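Local structure of quinone oxidoreductase (Thermus thermophilus, 1IYZ) at residues 112-117 and 140-145; 129-134 and 192-197; 213-218 and 240-245. The protein binds NADPH and probably uses it to reduce quinones. One frame throughout, in Å; residues are numbered along the deposited sequence.

The three contacts illustrate how a Rossmann-type domain assembles a dinucleotide site from a parallel sheet and the helices on it. Contacts 2 and 3, with centres about 11 Å apart, lie in the same sheet: strands 190-195 and 212-216 are neighbours, probably joined by hydrogen bonds such as that from Val215 N to Val193 O (2.7 Å). The helices of contact 1 pack on one face, Ala142 CB lying 4.0 Å from Leu194 CD1 of contact 2. Contact 1 also meets contact 3, where Thr113 CG2 is 3.7 Å from Phe242 CE1. NADPH touches all three: contact 2 beside the two riboses, contacts 1 and 3 around the nicotinamide.

Contact 1 of 3, residues 112-117 and 140-145. With NDP (NADPH dihydro-nicotinamide-adenine-dinucleotide phosphate), chain B.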
loop_
_atom_site.group_PDB
_atom_site.type_symbol
_atom_site.label_atom_id
_atom_site.label_comp_id
_atom_site.label_asym_id
_atom_site.label_seq_id
_atom_site.Cartn_x
_atom_site.Cartn_y
_atom_site.Cartn_z
ATOM N N LEU A 112 14.485 -11.715 -7.036
ATOM C CA LEU A 112 15.311 -12.328 -8.064
ATOM C C LEU A 112 14.398 -12.804 -9.189
ATOM O O LEU A 112 14.718 -12.633 -10.363
ATOM C CB LEU A 112 16.111 -13.503 -7.499
ATOM C CG LEU A 112 17.412 -13.127 -6.785
ATOM C CD1 LEU A 112 18.052 -14.352 -6.147
ATOM C CD2 LEU A 112 18.355 -12.493 -7.795
ATOM N N THR A 113 13.253 -13.383 -8.826
ATOM C CA THR A 113 12.297 -13.869 -9.814
ATOM C C THR A 113 11.763 -12.712 -10.650
ATOM O O THR A 113 11.698 -12.795 -11.874
ATOM C CB THR A 113 11.086 -14.583 -9.144
ATOM O OG1 THR A 113 11.537 -15.741 -8.429
ATOM C CG2 THR A 113 10.062 -15.012 -10.196
ATOM N N ALA A 114 11.381 -11.628 -9.983
ATOM C CA ALA A 114 10.836 -10.468 -10.683
ATOM C C ALA A 114 11.844 -9.870 -11.649
ATOM O O ALA A 114 11.520 -9.561 -12.793
ATOM C CB ALA A 114 10.382 -9.410 -9.680
ATOM N N TYR A 115 13.074 -9.709 -11.182
ATOM C CA TYR A 115 14.116 -9.131 -12.012
ATOM C C TYR A 115 14.499 -10.031 -13.187
ATOM O O TYR A 115 14.493 -9.588 -14.343
ATOM C CB TYR A 115 15.344 -8.805 -11.160
ATOM C CG TYR A 115 16.494 -8.267 -11.968
ATOM C CD1 TYR A 115 17.469 -9.123 -12.483
ATOM C CD2 TYR A 115 16.579 -6.907 -12.270
ATOM C CE1 TYR A 115 18.499 -8.635 -13.281
ATOM C CE2 TYR A 115 17.597 -6.410 -13.066
ATOM C CZ TYR A 115 18.554 -7.277 -13.568
ATOM O OH TYR A 115 19.565 -6.786 -14.359
ATOM N N LEU A 116 14.826 -11.290 -12.905
ATOM C CA LEU A 116 15.201 -12.209 -13.974
ATOM C C LEU A 116 14.088 -12.395 -15.002
ATOM O O LEU A 116 14.348 -12.460 -16.204
ATOM C CB LEU A 116 15.612 -13.560 -13.393
ATOM C CG LEU A 116 16.893 -13.478 -12.565
ATOM C CD1 LEU A 116 17.257 -14.849 -12.035
ATOM C CD2 LEU A 116 18.003 -12.906 -13.428
ATOM N N ALA A 117 12.845 -12.470 -14.542
ATOM C CA ALA A 117 11.733 -12.635 -15.468
ATOM C C ALA A 117 11.630 -11.426 -16.412
ATOM O O ALA A 117 11.378 -11.579 -17.605
ATOM C CB ALA A 117 10.438 -12.820 -14.697
ATOM N N THR A 140 4.052 -7.845 -5.370
ATOM C CA THR A 140 4.494 -6.574 -4.803
ATOM C C THR A 140 5.955 -6.281 -5.136
ATOM O O THR A 140 6.350 -5.116 -5.257
ATOM C CB THR A 140 4.316 -6.562 -3.275
ATOM O OG1 THR A 140 5.064 -7.645 -2.698
ATOM C CG2 THR A 140 2.848 -6.694 -2.910
ATOM N N ALA A 141 6.755 -7.335 -5.275
ATOM C CA ALA A 141 8.164 -7.170 -5.623
ATOM C C ALA A 141 8.246 -6.729 -7.080
ATOM O O ALA A 141 8.901 -5.730 -7.406
ATOM C CB ALA A 141 8.920 -8.483 -5.436
ATOM N N ALA A 142 7.567 -7.479 -7.949
ATOM C CA ALA A 142 7.561 -7.190 -9.377
ATOM C C ALA A 142 7.170 -5.742 -9.666
ATOM O O ALA A 142 7.778 -5.085 -10.523
ATOM C CB ALA A 142 6.619 -8.145 -10.103
ATOM N N VAL A 143 6.168 -5.236 -8.954
ATOM C CA VAL A 143 5.734 -3.859 -9.172
ATOM C C VAL A 143 6.881 -2.880 -8.937
ATOM O O VAL A 143 7.114 -1.981 -9.748
ATOM C CB VAL A 143 4.561 -3.473 -8.250
ATOM C CG1 VAL A 143 4.177 -2.009 -8.475
ATOM C CG2 VAL A 143 3.372 -4.382 -8.522
ATOM N N GLN A 144 7.597 -3.064 -7.832
ATOM C CA GLN A 144 8.710 -2.184 -7.501
ATOM C C GLN A 144 9.853 -2.312 -8.509
ATOM O O GLN A 144 10.313 -1.308 -9.064
ATOM C CB GLN A 144 9.207 -2.485 -6.089
ATOM C CG GLN A 144 8.111 -2.399 -5.041
ATOM C CD GLN A 144 8.602 -2.729 -3.640
ATOM O OE1 GLN A 144 9.433 -2.013 -3.074
ATOM N NE2 GLN A 144 8.093 -3.825 -3.076
ATOM N N VAL A 145 10.301 -3.544 -8.750
ATOM C CA VAL A 145 11.384 -3.801 -9.699
ATOM C C VAL A 145 11.038 -3.271 -11.098
ATOM O O VAL A 145 11.897 -2.769 -11.812
ATOM C CB VAL A 145 11.688 -5.316 -9.791
ATOM C CG1 VAL A 145 12.828 -5.570 -10.774
ATOM C CG2 VAL A 145 12.040 -5.849 -8.419
HETATM P PA NDP B . 2.105 -14.509 -3.332
HETATM O O1A NDP B . 2.205 -14.017 -2.173
HETATM O O2A NDP B . 1.939 -13.810 -4.705
HETATM O O5B NDP B . 0.652 -15.524 -3.422
HETATM C C5B NDP B . 0.025 -16.055 -4.560
HETATM C C4B NDP B . -1.039 -15.101 -5.011
HETATM O O4B NDP B . -1.380 -15.624 -6.289
HETATM C C3B NDP B . -2.354 -15.083 -4.219
HETATM O O3B NDP B . -2.228 -14.182 -3.088
HETATM C C2B NDP B . -3.383 -14.782 -5.298
HETATM O O2B NDP B . -3.577 -13.375 -5.345
HETATM C C1B NDP B . -2.731 -15.351 -6.633
HETATM N N9A NDP B . -3.602 -16.471 -7.023
HETATM C C8A NDP B . -4.380 -16.560 -8.102
HETATM N N7A NDP B . -5.056 -17.715 -8.080
HETATM C C5A NDP B . -4.668 -18.307 -6.972
HETATM C C6A NDP B . -5.136 -19.531 -6.514
HETATM N N6A NDP B . -6.040 -20.253 -7.167
HETATM N N1A NDP B . -4.627 -19.945 -5.352
HETATM C C2A NDP B . -3.707 -19.228 -4.648
HETATM N N3A NDP B . -3.269 -18.050 -5.097
HETATM C C4A NDP B . -3.759 -17.567 -6.276
HETATM O O3 NDP B . 2.975 -15.659 -3.946
HETATM P PN NDP B . 4.158 -16.640 -3.581
HETATM O O1N NDP B . 5.503 -16.217 -3.916
HETATM O O2N NDP B . 3.714 -18.060 -3.368
HETATM O O5D NDP B . 3.951 -17.002 -5.169
HETATM C C5D NDP B . 2.727 -17.536 -5.803
HETATM C C4D NDP B . 2.974 -17.745 -7.336
HETATM O O4D NDP B . 4.296 -17.293 -7.696
HETATM C C3D NDP B . 2.948 -19.235 -7.675
HETATM O O3D NDP B . 2.225 -19.415 -8.889
HETATM C C2D NDP B . 4.410 -19.602 -7.736
HETATM O O2D NDP B . 4.624 -20.847 -8.381
HETATM C C1D NDP B . 4.908 -18.325 -8.502
HETATM N N1N NDP B . 6.405 -18.253 -8.479
HETATM C C2N NDP B . 7.040 -18.962 -9.528
HETATM C C3N NDP B . 8.493 -18.934 -9.569
HETATM C C7N NDP B . 9.210 -19.651 -10.658
HETATM O O7N NDP B . 10.386 -20.081 -10.559
HETATM N N7N NDP B . 8.591 -19.860 -11.852
HETATM C C4N NDP B . 9.174 -18.211 -8.570
HETATM C C5N NDP B . 8.534 -17.532 -7.562
HETATM C C6N NDP B . 7.146 -17.547 -7.511
HETATM P P2B NDP B . -5.024 -12.723 -5.847
HETATM O O1X NDP B . -4.739 -11.281 -6.012
HETATM O O2X NDP B . -5.342 -13.395 -7.114
HETATM O O3X NDP B . -5.950 -13.066 -4.752
#
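Two helices of the Rossmann-type nucleotide-binding domain, 108-120 and 137-148, meet here through Ala114 and Ala142 on one face of the parallel sheet. Helix 137-148 is the one that follows strand 128-131, and the short axes of the two segments come within 8.6 Å at a crossing angle of -48°. The small side chains at the crossing are consistent with this spacing. The methyl of Ala114 points at the partner helix and rests on its backbone, with CB 3.6 Å from Ala142 CA, while the Ala142 methyl lies alongside rather than head-on. One turn further, Val145 sets its two methyls against neighbouring residues of the partner helix. Its CG1, anti to the backbone N (chi1 -179°), reaches Tyr115 CA at 4.0 Å, and its CG2 turns to the Ala114 methyl. The contact is wholly apolar. Tyr115 offers chiefly its base and the edge of its ring, and the ring itself meets that of Phe260. Phe111, one turn before Tyr115, packs on Ala141 and Val145 and extends the seam. On another side of helix 108-120, Thr113 looks into the cofactor site; its hydroxyl bonds to the Val109 carbonyl, and OG1 lies 3.4 Å from C4N of the nicotinamide, the hydride-carrying carbon of NADPH.

Contact 2 of 3, residues 129-134 and 192-197; sequences VLVQAA and LVLEVR. With NDP (NADPH dihydro-nicotinamide-adenine-dinucleotide phosphate), chain B.
Gln132, just beyond the end of strand 128-131, reaches across with its amide to the chain leaving strand 190-195 and is held chiefly at OE1. This oxygen accepts the backbone N-H of Val196 at 3.1 Å, the donor lying nearly along the C=O axis, and a weak bond from Arg197 N adds to this. NE2 makes a weak, bent bond to Glu195 OE2 (2.8 Å), the amide and carboxylate planes standing 70° apart. CG lies anti to the carbonyl carbon (chi1 -54°) and the chain is extended beyond it, which carries the amide over the gap. The carboxylate is held in turn by Ser204 OG and Gly198 N, while Arg197 forms a salt bridge with Glu221 and a cation-pi contact with Tyr177. Before the loops, the strands pair in parallel: Leu130 N donates to Leu192 O at 2.9 Å, and Leu130 O accepts Leu194 N at 3.1 Å. On the face that meets helix 137-148, Val129 CG2 touches Leu192 CB (3.6 Å); on the other, Leu130 CB lies beside Val193 CG2 (4.0 Å). Nearer the cofactor, Ala133 CB contacts Val196 CG2 and sits 3.4 Å from O4B of the adenine-side ribose. A buried amide, anchored mainly through OE1 and more weakly through NE2, thus ties together the two loops at the strand ends, where NADPH binds.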
loop_
_atom_site.group_PDB
_atom_site.type_symbol
_atom_site.label_atom_id
_atom_site.label_comp_id
_atom_site.label_asym_id
_atom_site.label_seq_id
_atom_site.Cartn_x
_atom_site.Cartn_y
_atom_site.Cartn_z
ATOM N N VAL A 129 3.711 -3.235 -18.482
ATOM C CA VAL A 129 3.695 -4.600 -17.975
ATOM C C VAL A 129 2.544 -4.878 -17.016
ATOM O O VAL A 129 2.269 -4.106 -16.099
ATOM C CB VAL A 129 5.024 -4.977 -17.283
ATOM C CG1 VAL A 129 5.267 -4.095 -16.083
ATOM C CG2 VAL A 129 4.984 -6.437 -16.866
ATOM N N LEU A 130 1.873 -5.998 -17.250
ATOM C CA LEU A 130 0.752 -6.419 -16.423
ATOM C C LEU A 130 1.266 -7.386 -15.354
ATOM O O LEU A 130 1.761 -8.465 -15.685
ATOM C CB LEU A 130 -0.295 -7.138 -17.282
ATOM C CG LEU A 130 -1.673 -7.532 -16.719
ATOM C CD1 LEU A 130 -2.112 -8.805 -17.420
ATOM C CD2 LEU A 130 -1.650 -7.779 -15.229
ATOM N N VAL A 131 1.152 -6.997 -14.085
ATOM C CA VAL A 131 1.573 -7.859 -12.984
ATOM C C VAL A 131 0.328 -8.419 -12.297
ATOM O O VAL A 131 -0.456 -7.664 -11.712
ATOM C CB VAL A 131 2.410 -7.087 -11.937
ATOM C CG1 VAL A 131 2.574 -7.932 -10.663
ATOM C CG2 VAL A 131 3.773 -6.737 -12.515
ATOM N N GLN A 132 0.139 -9.735 -12.378
ATOM C CA GLN A 132 -1.021 -10.372 -11.751
ATOM C C GLN A 132 -0.683 -10.688 -10.298
ATOM O O GLN A 132 0.489 -10.610 -9.906
ATOM C CB GLN A 132 -1.388 -11.663 -12.472
ATOM C CG GLN A 132 -1.599 -11.528 -13.968
ATOM C CD GLN A 132 -1.900 -12.872 -14.601
ATOM O OE1 GLN A 132 -1.232 -13.866 -14.306
ATOM N NE2 GLN A 132 -2.903 -12.915 -15.467
ATOM N N ALA A 133 -1.698 -11.047 -9.506
ATOM C CA ALA A 133 -1.488 -11.346 -8.087
ATOM C C ALA A 133 -0.575 -10.262 -7.516
ATOM O O ALA A 133 0.297 -10.533 -6.692
ATOM C CB ALA A 133 -0.846 -12.710 -7.931
ATOM N N ALA A 134 -0.806 -9.033 -7.969
ATOM C CA ALA A 134 -0.010 -7.867 -7.603
ATOM C C ALA A 134 0.059 -7.446 -6.139
ATOM O O ALA A 134 0.777 -6.510 -5.801
ATOM C CB ALA A 134 -0.453 -6.688 -8.448
ATOM N N LEU A 192 4.309 -6.565 -21.919
ATOM C CA LEU A 192 4.715 -7.673 -21.059
ATOM C C LEU A 192 3.635 -8.171 -20.108
ATOM O O LEU A 192 2.816 -7.400 -19.603
ATOM C CB LEU A 192 5.927 -7.260 -20.223
ATOM C CG LEU A 192 7.234 -7.086 -20.986
ATOM C CD1 LEU A 192 8.140 -6.098 -20.265
ATOM C CD2 LEU A 192 7.894 -8.449 -21.140
ATOM N N VAL A 193 3.647 -9.470 -19.853
ATOM C CA VAL A 193 2.696 -10.054 -18.929
ATOM C C VAL A 193 3.370 -11.114 -18.080
ATOM O O VAL A 193 3.939 -12.072 -18.603
ATOM C CB VAL A 193 1.504 -10.698 -19.658
ATOM C CG1 VAL A 193 0.700 -11.533 -18.685
ATOM C CG2 VAL A 193 0.626 -9.622 -20.264
ATOM N N LEU A 194 3.325 -10.929 -16.767
ATOM C CA LEU A 194 3.901 -11.903 -15.852
ATOM C C LEU A 194 2.746 -12.809 -15.432
ATOM O O LEU A 194 1.907 -12.434 -14.618
ATOM C CB LEU A 194 4.528 -11.187 -14.655
ATOM C CG LEU A 194 5.545 -10.126 -15.091
ATOM C CD1 LEU A 194 6.193 -9.465 -13.875
ATOM C CD2 LEU A 194 6.598 -10.781 -15.975
ATOM N N GLU A 195 2.702 -13.999 -16.021
ATOM C CA GLU A 195 1.639 -14.972 -15.765
ATOM C C GLU A 195 1.878 -15.879 -14.579
ATOM O O GLU A 195 2.739 -16.756 -14.631
ATOM C CB GLU A 195 1.435 -15.848 -16.998
ATOM C CG GLU A 195 0.235 -15.487 -17.830
ATOM C CD GLU A 195 -1.060 -15.858 -17.153
ATOM O OE1 GLU A 195 -1.148 -16.994 -16.646
ATOM O OE2 GLU A 195 -1.993 -15.022 -17.138
ATOM N N VAL A 196 1.108 -15.685 -13.513
ATOM C CA VAL A 196 1.258 -16.525 -12.336
ATOM C C VAL A 196 -0.013 -17.341 -12.141
ATOM O O VAL A 196 -0.053 -18.259 -11.323
ATOM C CB VAL A 196 1.538 -15.686 -11.067
ATOM C CG1 VAL A 196 2.797 -14.859 -11.258
ATOM C CG2 VAL A 196 0.364 -14.789 -10.770
ATOM N N ARG A 197 -1.044 -17.006 -12.914
ATOM C CA ARG A 197 -2.329 -17.695 -12.835
ATOM C C ARG A 197 -2.296 -18.988 -13.637
ATOM O O ARG A 197 -2.484 -20.079 -13.090
ATOM C CB ARG A 197 -3.436 -16.790 -13.364
ATOM C CG ARG A 197 -3.499 -15.440 -12.669
ATOM C CD ARG A 197 -4.892 -15.163 -12.143
ATOM N NE ARG A 197 -5.802 -14.737 -13.196
ATOM C CZ ARG A 197 -7.113 -14.945 -13.172
ATOM N NH1 ARG A 197 -7.665 -15.584 -12.147
ATOM N NH2 ARG A 197 -7.866 -14.508 -14.170
HETATM P PA NDP B . 2.105 -14.509 -3.332
HETATM O O1A NDP B . 2.205 -14.017 -2.173
HETATM O O2A NDP B . 1.939 -13.810 -4.705
HETATM O O5B NDP B . 0.652 -15.524 -3.422
HETATM C C5B NDP B . 0.025 -16.055 -4.560
HETATM C C4B NDP B . -1.039 -15.101 -5.011
HETATM O O4B NDP B . -1.380 -15.624 -6.289
HETATM C C3B NDP B . -2.354 -15.083 -4.219
HETATM O O3B NDP B . -2.228 -14.182 -3.088
HETATM C C2B NDP B . -3.383 -14.782 -5.298
HETATM O O2B NDP B . -3.577 -13.375 -5.345
HETATM C C1B NDP B . -2.731 -15.351 -6.633
HETATM N N9A NDP B . -3.602 -16.471 -7.023
HETATM C C8A NDP B . -4.380 -16.560 -8.102
HETATM N N7A NDP B . -5.056 -17.715 -8.080
HETATM C C5A NDP B . -4.668 -18.307 -6.972
HETATM C C6A NDP B . -5.136 -19.531 -6.514
HETATM N N6A NDP B . -6.040 -20.253 -7.167
HETATM N N1A NDP B . -4.627 -19.945 -5.352
HETATM C C2A NDP B . -3.707 -19.228 -4.648
HETATM N N3A NDP B . -3.269 -18.050 -5.097
HETATM C C4A NDP B . -3.759 -17.567 -6.276
HETATM O O3 NDP B . 2.975 -15.659 -3.946
HETATM P PN NDP B . 4.158 -16.640 -3.581
HETATM O O1N NDP B . 5.503 -16.217 -3.916
HETATM O O2N NDP B . 3.714 -18.060 -3.368
HETATM O O5D NDP B . 3.951 -17.002 -5.169
HETATM C C5D NDP B . 2.727 -17.536 -5.803
HETATM C C4D NDP B . 2.974 -17.745 -7.336
HETATM O O4D NDP B . 4.296 -17.293 -7.696
HETATM C C3D NDP B . 2.948 -19.235 -7.675
HETATM O O3D NDP B . 2.225 -19.415 -8.889
HETATM C C2D NDP B . 4.410 -19.602 -7.736
HETATM O O2D NDP B . 4.624 -20.847 -8.381
HETATM C C1D NDP B . 4.908 -18.325 -8.502
HETATM N N1N NDP B . 6.405 -18.253 -8.479
HETATM C C2N NDP B . 7.040 -18.962 -9.528
HETATM C C3N NDP B . 8.493 -18.934 -9.569
HETATM C C7N NDP B . 9.210 -19.651 -10.658
HETATM O O7N NDP B . 10.386 -20.081 -10.559
HETATM N N7N NDP B . 8.591 -19.860 -11.852
HETATM C C4N NDP B . 9.174 -18.211 -8.570
HETATM C C5N NDP B . 8.534 -17.532 -7.562
HETATM C C6N NDP B . 7.146 -17.547 -7.511
HETATM P P2B NDP B . -5.024 -12.723 -5.847
HETATM O O1X NDP B . -4.739 -11.281 -6.012
HETATM O O2X NDP B . -5.342 -13.395 -7.114
HETATM O O3X NDP B . -5.950 -13.066 -4.752
#

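Contact 3 of 3, residues 213-218 and 240-245; sequences RLVYIG and LGFWLT. With NDP (NADPH dihydro-nicotinamide-adenine-dinucleotide phosphate), chain B.
Ile217 and Phe242 each offer a backbone carbonyl to the carboxamide nitrogen of NADPH, N7N lying 2.7 Å from Ile217 O and 2.9 Å from Phe242 O. The amide oxygen is held as well, by Leu244 N, 2.9 Å from O7N in a nearly straight bond (171°). Around this, Ile217 CG2 comes to 3.4 Å from nicotinamide C2N. A chi1 of 179° swings the Phe242 ring away from its own N and brings its CD1 edge to the carboxamide; its CB packs 4.0 Å from Val215 CG1. Further back, strands 212-216 and 238-241 run parallel: Leu240 bonds through its N to Leu214 O and through its O to Tyr216 N, and a weak bond from Phe242 N to Tyr216 O (3.0 Å) continues the pairing toward the cofactor. Because the three bonds to the carboxamide all come from backbone groups, its recognition depends on the course of the chain, and holding both its ends probably helps to set the orientation of the nicotinamide ring.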
loop_
_atom_site.group_PDB
_atom_site.type_symbol
_atom_site.label_atom_id
_atom_site.label_comp_id
_atom_site.label_asym_id
_atom_site.label_seq_id
_atom_site.Cartn_x
_atom_site.Cartn_y
_atom_site.Cartn_z
ATOM N N ARG A 213 5.635 -9.910 -24.983
ATOM C CA ARG A 213 6.050 -11.217 -24.504
ATOM C C ARG A 213 5.417 -11.544 -23.160
ATOM O O ARG A 213 5.381 -10.713 -22.253
ATOM C CB ARG A 213 7.572 -11.294 -24.406
ATOM C CG ARG A 213 8.248 -9.971 -24.175
ATOM C CD ARG A 213 8.781 -9.389 -25.465
ATOM N NE ARG A 213 8.390 -7.989 -25.630
ATOM C CZ ARG A 213 8.843 -6.977 -24.894
ATOM N NH1 ARG A 213 9.729 -7.183 -23.922
ATOM N NH2 ARG A 213 8.388 -5.751 -25.118
ATOM N N LEU A 214 4.893 -12.759 -23.048
ATOM C CA LEU A 214 4.264 -13.205 -21.814
ATOM C C LEU A 214 5.229 -14.142 -21.107
ATOM O O LEU A 214 5.711 -15.098 -21.701
ATOM C CB LEU A 214 2.945 -13.923 -22.122
ATOM C CG LEU A 214 2.187 -14.608 -20.972
ATOM C CD1 LEU A 214 0.733 -14.811 -21.365
ATOM C CD2 LEU A 214 2.839 -15.950 -20.639
ATOM N N VAL A 215 5.536 -13.851 -19.848
ATOM C CA VAL A 215 6.439 -14.698 -19.087
ATOM C C VAL A 215 5.607 -15.647 -18.239
ATOM O O VAL A 215 4.830 -15.217 -17.386
ATOM C CB VAL A 215 7.332 -13.867 -18.169
ATOM C CG1 VAL A 215 8.327 -14.771 -17.449
ATOM C CG2 VAL A 215 8.039 -12.797 -18.978
ATOM N N TYR A 216 5.760 -16.940 -18.481
ATOM C CA TYR A 216 5.005 -17.934 -17.741
ATOM C C TYR A 216 5.746 -18.254 -16.452
ATOM O O TYR A 216 6.692 -19.040 -16.442
ATOM C CB TYR A 216 4.846 -19.187 -18.594
ATOM C CG TYR A 216 3.606 -19.958 -18.274
ATOM C CD1 TYR A 216 3.454 -20.594 -17.046
ATOM C CD2 TYR A 216 2.563 -20.021 -19.182
ATOM C CE1 TYR A 216 2.287 -21.275 -16.728
ATOM C CE2 TYR A 216 1.391 -20.696 -18.878
ATOM C CZ TYR A 216 1.257 -21.321 -17.650
ATOM O OH TYR A 216 0.083 -21.972 -17.349
ATOM N N ILE A 217 5.308 -17.643 -15.361
ATOM C CA ILE A 217 5.962 -17.836 -14.072
ATOM C C ILE A 217 5.299 -18.872 -13.172
ATOM O O ILE A 217 5.946 -19.452 -12.304
ATOM C CB ILE A 217 6.062 -16.494 -13.328
ATOM C CG1 ILE A 217 6.927 -15.533 -14.135
ATOM C CG2 ILE A 217 6.679 -16.687 -11.968
ATOM C CD1 ILE A 217 6.990 -14.151 -13.548
ATOM N N GLY A 218 4.012 -19.112 -13.384
ATOM C CA GLY A 218 3.316 -20.088 -12.571
ATOM C C GLY A 218 1.931 -20.449 -13.065
ATOM O O GLY A 218 1.375 -19.808 -13.960
ATOM N N LEU A 240 7.415 -17.196 -22.667
ATOM C CA LEU A 240 8.622 -17.667 -21.997
ATOM C C LEU A 240 8.333 -18.493 -20.754
ATOM O O LEU A 240 7.724 -18.002 -19.806
ATOM C CB LEU A 240 9.510 -16.495 -21.579
ATOM C CG LEU A 240 10.186 -15.660 -22.662
ATOM C CD1 LEU A 240 9.140 -14.962 -23.533
ATOM C CD2 LEU A 240 11.100 -14.646 -21.977
ATOM N N GLY A 241 8.762 -19.751 -20.765
ATOM C CA GLY A 241 8.579 -20.585 -19.599
ATOM C C GLY A 241 9.629 -20.068 -18.635
ATOM O O GLY A 241 10.704 -19.645 -19.063
ATOM N N PHE A 242 9.342 -20.082 -17.342
ATOM C CA PHE A 242 10.314 -19.569 -16.392
ATOM C C PHE A 242 10.370 -20.350 -15.095
ATOM O O PHE A 242 9.340 -20.724 -14.529
ATOM C CB PHE A 242 10.014 -18.089 -16.105
ATOM C CG PHE A 242 10.948 -17.459 -15.110
ATOM C CD1 PHE A 242 10.776 -17.668 -13.741
ATOM C CD2 PHE A 242 12.025 -16.694 -15.542
ATOM C CE1 PHE A 242 11.663 -17.130 -12.815
ATOM C CE2 PHE A 242 12.922 -16.148 -14.627
ATOM C CZ PHE A 242 12.740 -16.369 -13.256
ATOM N N TRP A 243 11.593 -20.592 -14.637
ATOM C CA TRP A 243 11.830 -21.297 -13.384
ATOM C C TRP A 243 13.154 -20.814 -12.797
ATOM O O TRP A 243 14.228 -21.046 -13.354
ATOM C CB TRP A 243 11.843 -22.809 -13.614
ATOM C CG TRP A 243 12.002 -23.591 -12.359
ATOM C CD1 TRP A 243 11.583 -23.231 -11.112
ATOM C CD2 TRP A 243 12.622 -24.871 -12.220
ATOM N NE1 TRP A 243 11.909 -24.205 -10.202
ATOM C CE2 TRP A 243 12.547 -25.225 -10.855
ATOM C CE3 TRP A 243 13.236 -25.757 -13.116
ATOM C CZ2 TRP A 243 13.065 -26.427 -10.362
ATOM C CZ3 TRP A 243 13.752 -26.959 -12.623
ATOM C CH2 TRP A 243 13.661 -27.277 -11.259
ATOM N N LEU A 244 13.053 -20.130 -11.664
ATOM C CA LEU A 244 14.194 -19.534 -10.964
ATOM C C LEU A 244 15.366 -20.452 -10.567
ATOM O O LEU A 244 16.531 -20.088 -10.736
ATOM C CB LEU A 244 13.661 -18.814 -9.716
ATOM C CG LEU A 244 14.436 -17.721 -8.970
ATOM C CD1 LEU A 244 14.841 -18.225 -7.615
ATOM C CD2 LEU A 244 15.624 -17.256 -9.783
ATOM N N THR A 245 15.058 -21.634 -10.043
ATOM C CA THR A 245 16.089 -22.556 -9.585
ATOM C C THR A 245 17.304 -22.730 -10.492
ATOM O O THR A 245 18.428 -22.433 -10.087
ATOM C CB THR A 245 15.508 -23.944 -9.306
ATOM O OG1 THR A 245 14.350 -23.821 -8.474
ATOM C CG2 THR A 245 16.543 -24.806 -8.608
HETATM P PA NDP B . 2.105 -14.509 -3.332
HETATM O O1A NDP B . 2.205 -14.017 -2.173
HETATM O O2A NDP B . 1.939 -13.810 -4.705
HETATM O O5B NDP B . 0.652 -15.524 -3.422
HETATM C C5B NDP B . 0.025 -16.055 -4.560
HETATM C C4B NDP B . -1.039 -15.101 -5.011
HETATM O O4B NDP B . -1.380 -15.624 -6.289
HETATM C C3B NDP B . -2.354 -15.083 -4.219
HETATM O O3B NDP B . -2.228 -14.182 -3.088
HETATM C C2B NDP B . -3.383 -14.782 -5.298
HETATM O O2B NDP B . -3.577 -13.375 -5.345
HETATM C C1B NDP B . -2.731 -15.351 -6.633
HETATM N N9A NDP B . -3.602 -16.471 -7.023
HETATM C C8A NDP B . -4.380 -16.560 -8.102
HETATM N N7A NDP B . -5.056 -17.715 -8.080
HETATM C C5A NDP B . -4.668 -18.307 -6.972
HETATM C C6A NDP B . -5.136 -19.531 -6.514
HETATM N N6A NDP B . -6.040 -20.253 -7.167
HETATM N N1A NDP B . -4.627 -19.945 -5.352
HETATM C C2A NDP B . -3.707 -19.228 -4.648
HETATM N N3A NDP B . -3.269 -18.050 -5.097
HETATM C C4A NDP B . -3.759 -17.567 -6.276
HETATM O O3 NDP B . 2.975 -15.659 -3.946
HETATM P PN NDP B . 4.158 -16.640 -3.581
HETATM O O1N NDP B . 5.503 -16.217 -3.916
HETATM O O2N NDP B . 3.714 -18.060 -3.368
HETATM O O5D NDP B . 3.951 -17.002 -5.169
HETATM C C5D NDP B . 2.727 -17.536 -5.803
HETATM C C4D NDP B . 2.974 -17.745 -7.336
HETATM O O4D NDP B . 4.296 -17.293 -7.696
HETATM C C3D NDP B . 2.948 -19.235 -7.675
HETATM O O3D NDP B . 2.225 -19.415 -8.889
HETATM C C2D NDP B . 4.410 -19.602 -7.736
HETATM O O2D NDP B . 4.624 -20.847 -8.381
HETATM C C1D NDP B . 4.908 -18.325 -8.502
HETATM N N1N NDP B . 6.405 -18.253 -8.479
HETATM C C2N NDP B . 7.040 -18.962 -9.528
HETATM C C3N NDP B . 8.493 -18.934 -9.569
HETATM C C7N NDP B . 9.210 -19.651 -10.658
HETATM O O7N NDP B . 10.386 -20.081 -10.559
HETATM N N7N NDP B . 8.591 -19.860 -11.852
HETATM C C4N NDP B . 9.174 -18.211 -8.570
HETATM C C5N NDP B . 8.534 -17.532 -7.562
HETATM C C6N NDP B . 7.146 -17.547 -7.511
HETATM P P2B NDP B . -5.024 -12.723 -5.847
HETATM O O1X NDP B . -4.739 -11.281 -6.012
HETATM O O2X NDP B . -5.342 -13.395 -7.114
HETATM O O3X NDP B . -5.950 -13.066 -4.752
#